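Long-range contact in 4-amino-4-deoxychorismate lyase (Legionella pneumophila, PDB 3LUL), which belongs to the class IV aminotransferase family and carries a covalently bound pyridoxal phosphate: residues M2-K10 / P60-H71. Numbering follows the deposited sequence.
Sequences MPTRVIEDK and PFEISFDDWFEH
The hydroxyl of T4 receives the backbone N-H of E62: N of E62 lies 2.9 Å from OG1 of T4, and the bond is nearly straight at 172°. A first torsion of -56° sets OG1 beside T4's own backbone N and anti to its carbonyl carbon, on the side facing the 60-62 segment. There OG1 also comes within 3.4 Å of the carbonyl O of P60, a weak and not settled bond, while S106 bonds both the T4 hydroxyl and the P60 carbonyl, so the hydroxyl of buried T4 meets both the 60-62 loop and strand 106-113. Outward from T4, the ring of P3 lies obliquely across the E62 side chain, CG of P3 being 3.5 Å from CG of E62, and its CB packs on CB of P60 at 3.9 Å. The bent chain of M2, a selenomethionine, brings SE to 3.6 Å from the carbonyl O of E62. Toward the helix, V6 lays CG2 over one face of the H71 imidazole, a CH-pi contact 4.0 Å from the centroid and 20° off the ring normal; CD1 of I63 meets the same methyl at 4.2 Å. A weak bond from ND1 of H71 to O of D67, one turn earlier, probably helps set the ring's rotation. S64 N-caps this helix. Strand 4-6, outermost within this chain in a mixed five-stranded sheet and parallel to strand 106-113, has the loop 60-63 and H71 of helix 65-78 packed over one face in an alpha/beta domain of this class IV aminotransferase.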
HETATM    1  N   MSE B   2      17.579   6.878  21.970  1.00 36.24           N
HETATM    2  CA  MSE B   2      16.093   7.020  22.076  1.00 36.06           C
HETATM    3  C   MSE B   2      15.409   6.677  20.728  1.00 32.02           C
HETATM    4  O   MSE B   2      15.833   7.162  19.675  1.00 30.14           O
HETATM    5  CB  MSE B   2      15.762   8.437  22.540  1.00 38.93           C
HETATM    6  CG  MSE B   2      14.462   8.553  23.325  1.00 47.35           C
HETATM    7 SE   MSE B   2      13.008   8.970  22.117  0.75 70.74          SE
HETATM    8  CE  MSE B   2      13.585  10.787  21.595  1.00 70.08           C
ATOM      9  N   PRO B   3      14.358   5.837  20.753  1.00 27.20           N
ATOM     10  CA  PRO B   3      14.032   5.154  19.499  1.00 25.49           C
ATOM     11  C   PRO B   3      12.974   5.815  18.595  1.00 22.28           C
ATOM     12  O   PRO B   3      12.516   5.162  17.657  1.00 18.52           O
ATOM     13  CB  PRO B   3      13.556   3.776  19.980  1.00 25.07           C
ATOM     14  CG  PRO B   3      12.947   4.017  21.274  1.00 30.32           C
ATOM     15  CD  PRO B   3      13.534   5.317  21.858  1.00 29.90           C
ATOM     16  N   THR B   4      12.583   7.058  18.889  1.00 20.03           N
ATOM     17  CA  THR B   4      11.730   7.870  17.997  1.00 20.27           C
ATOM     18  C   THR B   4      12.319   9.265  17.888  1.00 21.01           C
ATOM     19  O   THR B   4      12.563   9.903  18.907  1.00 22.97           O
ATOM     20  CB  THR B   4      10.296   7.926  18.507  1.00 20.24           C
ATOM     21  OG1 THR B   4       9.825   6.586  18.635  1.00 20.63           O
ATOM     22  CG2 THR B   4       9.385   8.713  17.546  1.00 16.56           C
ATOM     23  N   ARG B   5      12.582   9.708  16.662  1.00 19.51           N
ATOM     24  CA  ARG B   5      13.205  11.004  16.397  1.00 20.90           C
ATOM     25  C   ARG B   5      12.253  11.907  15.619  1.00 18.48           C
ATOM     26  O   ARG B   5      11.741  11.491  14.593  1.00 16.56           O
ATOM     27  CB  ARG B   5      14.489  10.767  15.577  1.00 22.54           C
ATOM     28  CG  ARG B   5      15.204  12.020  15.077  1.00 31.54           C
ATOM     29  CD  ARG B   5      16.635  11.705  14.641  1.00 42.69           C
ATOM     30  NE  ARG B   5      17.307  12.891  14.094  1.00 49.66           N
ATOM     31  CZ  ARG B   5      17.429  13.197  12.800  1.00 56.08           C
ATOM     32  NH1 ARG B   5      16.936  12.413  11.845  1.00 60.02           N
ATOM     33  NH2 ARG B   5      18.066  14.311  12.450  1.00 56.65           N
ATOM     34  N   VAL B   6      12.001  13.129  16.088  1.00 17.75           N
ATOM     35  CA  VAL B   6      11.305  14.100  15.226  1.00 18.98           C
ATOM     36  C   VAL B   6      12.337  14.754  14.307  1.00 20.26           C
ATOM     37  O   VAL B   6      13.316  15.312  14.787  1.00 22.44           O
ATOM     38  CB  VAL B   6      10.538  15.172  15.996  1.00 18.07           C
ATOM     39  CG1 VAL B   6       9.942  16.192  15.024  1.00 19.50           C
ATOM     40  CG2 VAL B   6       9.435  14.528  16.814  1.00 19.79           C
ATOM     41  N   ILE B   7      12.123  14.683  12.995  1.00 20.86           N
ATOM     42  CA  ILE B   7      12.953  15.423  12.028  1.00 21.75           C
ATOM     43  C   ILE B   7      12.391  16.857  11.923  1.00 25.16           C
ATOM     44  O   ILE B   7      11.256  17.051  11.470  1.00 22.07           O
ATOM     45  CB  ILE B   7      12.990  14.756  10.636  1.00 20.64           C
ATOM     46  CG1 ILE B   7      13.368  13.269  10.737  1.00 25.30           C
ATOM     47  CG2 ILE B   7      13.996  15.477   9.718  1.00 23.83           C
ATOM     48  CD1 ILE B   7      13.144  12.533   9.451  1.00 26.54           C
ATOM     49  N   GLU B   8      13.188  17.831  12.360  1.00 29.79           N
ATOM     50  CA  GLU B   8      12.803  19.248  12.408  0.50 32.83           C
ATOM     51  C   GLU B   8      13.302  19.968  11.148  1.00 34.65           C
ATOM     52  O   GLU B   8      14.201  19.483  10.469  1.00 34.19           O
ATOM     53  CB  GLU B   8      13.412  19.947  13.641  0.50 33.01           C
ATOM     54  CG  GLU B   8      13.339  19.193  14.985  0.50 32.40           C
ATOM     55  CD  GLU B   8      12.165  19.606  15.847  0.50 29.99           C
ATOM     56  OE1 GLU B   8      11.089  19.914  15.301  0.50 27.91           O
ATOM     57  OE2 GLU B   8      12.323  19.610  17.083  0.50 28.69           O
ATOM     58  N   ASP B   9      12.710  21.120  10.856  1.00 39.13           N
ATOM     59  CA  ASP B   9      13.148  22.007   9.778  1.00 43.13           C
ATOM     60  C   ASP B   9      14.593  22.476   9.990  1.00 45.73           C
ATOM     61  O   ASP B   9      14.931  22.945  11.080  1.00 46.42           O
ATOM     62  CB  ASP B   9      12.263  23.275   9.740  1.00 44.19           C
ATOM     63  CG  ASP B   9      10.756  22.976   9.686  1.00 46.58           C
ATOM     64  OD1 ASP B   9      10.310  21.946  10.238  1.00 46.89           O
ATOM     65  OD2 ASP B   9      10.010  23.804   9.116  1.00 49.84           O
ATOM     66  N   LYS B  10      15.432  22.362   8.956  1.00 48.32           N
ATOM     67  CA  LYS B  10      16.735  23.056   8.923  1.00 50.43           C
ATOM     68  C   LYS B  10      17.235  23.248   7.492  1.00 51.14           C
ATOM     69  O   LYS B  10      16.901  24.239   6.844  1.00 52.10           O
ATOM     70  CB  LYS B  10      17.785  22.313   9.748  1.00 50.90           C
ATOM     71  N   PRO B  60       8.628   1.616  16.911  1.00 13.94           N
ATOM     72  CA  PRO B  60       8.646   2.427  18.126  1.00 14.68           C
ATOM     73  C   PRO B  60       7.843   3.748  17.977  1.00 15.10           C
ATOM     74  O   PRO B  60       7.869   4.410  16.908  1.00 15.51           O
ATOM     75  CB  PRO B  60      10.146   2.682  18.391  1.00 15.39           C
ATOM     76  CG  PRO B  60      10.905   1.781  17.443  1.00 15.57           C
ATOM     77  CD  PRO B  60       9.968   1.348  16.360  1.00 17.84           C
ATOM     78  N   PHE B  61       7.151   4.123  19.051  1.00 13.87           N
ATOM     79  CA  PHE B  61       6.506   5.400  19.150  1.00 15.59           C
ATOM     80  C   PHE B  61       6.721   5.940  20.562  1.00 17.20           C
ATOM     81  O   PHE B  61       5.799   5.961  21.370  1.00 17.67           O
ATOM     82  CB  PHE B  61       5.010   5.262  18.815  1.00 11.94           C
ATOM     83  CG  PHE B  61       4.291   6.585  18.621  1.00 10.83           C
ATOM     84  CD1 PHE B  61       4.674   7.471  17.641  1.00 14.04           C
ATOM     85  CD2 PHE B  61       3.186   6.912  19.406  1.00 11.35           C
ATOM     86  CE1 PHE B  61       3.991   8.686  17.446  1.00 15.23           C
ATOM     87  CE2 PHE B  61       2.509   8.128  19.245  1.00 11.58           C
ATOM     88  CZ  PHE B  61       2.886   9.004  18.247  1.00 14.46           C
ATOM     89  N   GLU B  62       7.964   6.336  20.843  1.00 18.76           N
ATOM     90  CA  GLU B  62       8.375   6.761  22.178  1.00 21.11           C
ATOM     91  C   GLU B  62       8.372   8.282  22.169  1.00 21.01           C
ATOM     92  O   GLU B  62       9.430   8.925  22.228  1.00 23.56           O
ATOM     93  CB  GLU B  62       9.786   6.243  22.512  1.00 25.44           C
ATOM     94  CG  GLU B  62       9.868   4.740  22.712  1.00 30.89           C
ATOM     95  CD  GLU B  62       9.167   4.263  23.948  1.00 44.04           C
ATOM     96  OE1 GLU B  62       8.968   5.072  24.886  1.00 50.09           O
ATOM     97  OE2 GLU B  62       8.835   3.060  23.980  1.00 49.14           O
ATOM     98  N   ILE B  63       7.173   8.842  22.042  1.00 15.78           N
ATOM     99  CA  ILE B  63       6.955  10.277  22.182  1.00 13.15           C
ATOM    100  C   ILE B  63       5.753  10.415  23.102  1.00 10.86           C
ATOM    101  O   ILE B  63       4.707   9.831  22.845  1.00 11.31           O
ATOM    102  CB  ILE B  63       6.757  10.973  20.828  1.00 16.53           C
ATOM    103  CG1 ILE B  63       6.508  12.479  21.032  1.00 13.99           C
ATOM    104  CG2 ILE B  63       5.634  10.353  20.007  1.00 17.10           C
ATOM    105  CD1 ILE B  63       6.567  13.286  19.688  1.00 17.77           C
ATOM    106  N   SER B  64       5.908  11.181  24.173  1.00 11.68           N
ATOM    107  CA  SER B  64       4.827  11.321  25.145  1.00 10.56           C
ATOM    108  C   SER B  64       3.719  12.166  24.529  1.00  9.76           C
ATOM    109  O   SER B  64       3.948  12.904  23.549  1.00  9.14           O
ATOM    110  CB  SER B  64       5.355  11.955  26.435  1.00 12.03           C
ATOM    111  OG  SER B  64       5.705  13.307  26.190  1.00  6.71           O
ATOM    112  N   PHE B  65       2.506  12.079  25.072  1.00  9.21           N
ATOM    113  CA  PHE B  65       1.439  12.931  24.582  1.00  8.68           C
ATOM    114  C   PHE B  65       1.795  14.418  24.702  1.00  8.20           C
ATOM    115  O   PHE B  65       1.518  15.203  23.802  1.00  9.78           O
ATOM    116  CB  PHE B  65       0.105  12.663  25.299  1.00  8.06           C
ATOM    117  CG  PHE B  65      -0.946  13.653  24.926  1.00  8.59           C
ATOM    118  CD1 PHE B  65      -1.457  13.658  23.619  1.00  8.61           C
ATOM    119  CD2 PHE B  65      -1.359  14.636  25.815  1.00 16.73           C
ATOM    120  CE1 PHE B  65      -2.394  14.588  23.238  1.00  6.81           C
ATOM    121  CE2 PHE B  65      -2.307  15.584  25.437  1.00 19.33           C
ATOM    122  CZ  PHE B  65      -2.818  15.571  24.136  1.00 16.80           C
ATOM    123  N   ASP B  66       2.345  14.807  25.854  1.00  7.88           N
ATOM    124  CA  ASP B  66       2.685  16.213  26.067  1.00 10.13           C
ATOM    125  C   ASP B  66       3.689  16.708  25.009  1.00 10.01           C
ATOM    126  O   ASP B  66       3.560  17.835  24.525  1.00  9.78           O
ATOM    127  CB  ASP B  66       3.204  16.430  27.479  1.00 11.26           C
ATOM    128  CG  ASP B  66       2.100  16.295  28.535  1.00 16.36           C
ATOM    129  OD1 ASP B  66       0.902  16.411  28.197  1.00 20.35           O
ATOM    130  OD2 ASP B  66       2.438  16.077  29.711  1.00 21.38           O
ATOM    131  N   ASP B  67       4.702  15.896  24.701  1.00  9.70           N
ATOM    132  CA  ASP B  67       5.694  16.284  23.696  1.00 12.17           C
ATOM    133  C   ASP B  67       5.056  16.351  22.296  1.00 10.78           C
ATOM    134  O   ASP B  67       5.328  17.288  21.517  1.00 10.18           O
ATOM    135  CB  ASP B  67       6.908  15.345  23.691  1.00 13.49           C
ATOM    136  CG  ASP B  67       7.845  15.575  24.888  1.00 18.56           C
ATOM    137  OD1 ASP B  67       7.681  16.544  25.657  1.00 25.97           O
ATOM    138  OD2 ASP B  67       8.768  14.775  25.044  1.00 26.34           O
ATOM    139  N   TRP B  68       4.181  15.390  22.010  1.00  8.53           N
ATOM    140  CA  TRP B  68       3.407  15.382  20.759  1.00  9.29           C
ATOM    141  C   TRP B  68       2.641  16.674  20.630  1.00 10.36           C
ATOM    142  O   TRP B  68       2.736  17.369  19.615  1.00  9.27           O
ATOM    143  CB  TRP B  68       2.455  14.205  20.793  1.00  8.22           C
ATOM    144  CG  TRP B  68       1.284  14.169  19.860  1.00  8.08           C
ATOM    145  CD1 TRP B  68       0.013  14.561  20.144  1.00 10.77           C
ATOM    146  CD2 TRP B  68       1.241  13.585  18.560  1.00  8.64           C
ATOM    147  NE1 TRP B  68      -0.815  14.304  19.087  1.00  7.42           N
ATOM    148  CE2 TRP B  68      -0.087  13.694  18.100  1.00  9.92           C
ATOM    149  CE3 TRP B  68       2.193  12.995  17.729  1.00 10.17           C
ATOM    150  CZ2 TRP B  68      -0.478  13.261  16.847  1.00 10.23           C
ATOM    151  CZ3 TRP B  68       1.802  12.543  16.483  1.00 10.53           C
ATOM    152  CH2 TRP B  68       0.481  12.688  16.043  1.00 11.34           C
ATOM    153  N   PHE B  69       1.881  16.997  21.673  1.00  9.36           N
ATOM    154  CA  PHE B  69       1.055  18.204  21.652  1.00 11.36           C
ATOM    155  C   PHE B  69       1.928  19.445  21.461  1.00 10.79           C
ATOM    156  O   PHE B  69       1.638  20.280  20.619  1.00 11.19           O
ATOM    157  CB  PHE B  69       0.200  18.299  22.926  1.00 12.07           C
ATOM    158  CG  PHE B  69      -0.844  19.394  22.879  1.00 11.98           C
ATOM    159  CD1 PHE B  69      -2.126  19.131  22.387  1.00 13.10           C
ATOM    160  CD2 PHE B  69      -0.551  20.657  23.354  1.00 17.88           C
ATOM    161  CE1 PHE B  69      -3.097  20.130  22.350  1.00 15.49           C
ATOM    162  CE2 PHE B  69      -1.523  21.679  23.331  1.00 18.44           C
ATOM    163  CZ  PHE B  69      -2.796  21.401  22.841  1.00 13.83           C
ATOM    164  N   GLU B  70       3.026  19.525  22.204  1.00 12.97           N
ATOM    165  CA  GLU B  70       3.987  20.652  22.105  0.50 13.86           C
ATOM    166  C   GLU B  70       4.546  20.796  20.685  1.00 14.13           C
ATOM    167  O   GLU B  70       4.685  21.918  20.179  1.00 15.04           O
ATOM    168  CB  GLU B  70       5.138  20.491  23.123  0.50 14.34           C
ATOM    169  CG  GLU B  70       6.391  21.423  22.938  0.50 17.34           C
ATOM    170  CD  GLU B  70       6.095  22.926  23.000  0.50 25.83           C
ATOM    171  OE1 GLU B  70       4.907  23.315  23.111  0.50 26.24           O
ATOM    172  OE2 GLU B  70       7.069  23.726  22.930  0.50 13.15           O
ATOM    173  N   HIS B  71       4.862  19.674  20.049  1.00 11.58           N
ATOM    174  CA  HIS B  71       5.292  19.698  18.636  1.00 14.52           C
ATOM    175  C   HIS B  71       4.239  20.244  17.699  1.00 12.78           C
ATOM    176  O   HIS B  71       4.573  21.019  16.806  1.00 14.22           O
ATOM    177  CB  HIS B  71       5.754  18.338  18.152  1.00 13.28           C
ATOM    178  CG  HIS B  71       7.173  18.045  18.483  1.00 16.14           C
ATOM    179  ND1 HIS B  71       7.543  17.165  19.475  1.00 22.85           N
ATOM    180  CD2 HIS B  71       8.321  18.532  17.962  1.00 16.38           C
ATOM    181  CE1 HIS B  71       8.860  17.100  19.531  1.00 20.75           C
ATOM    182  NE2 HIS B  71       9.355  17.925  18.628  1.00 22.60           N
TER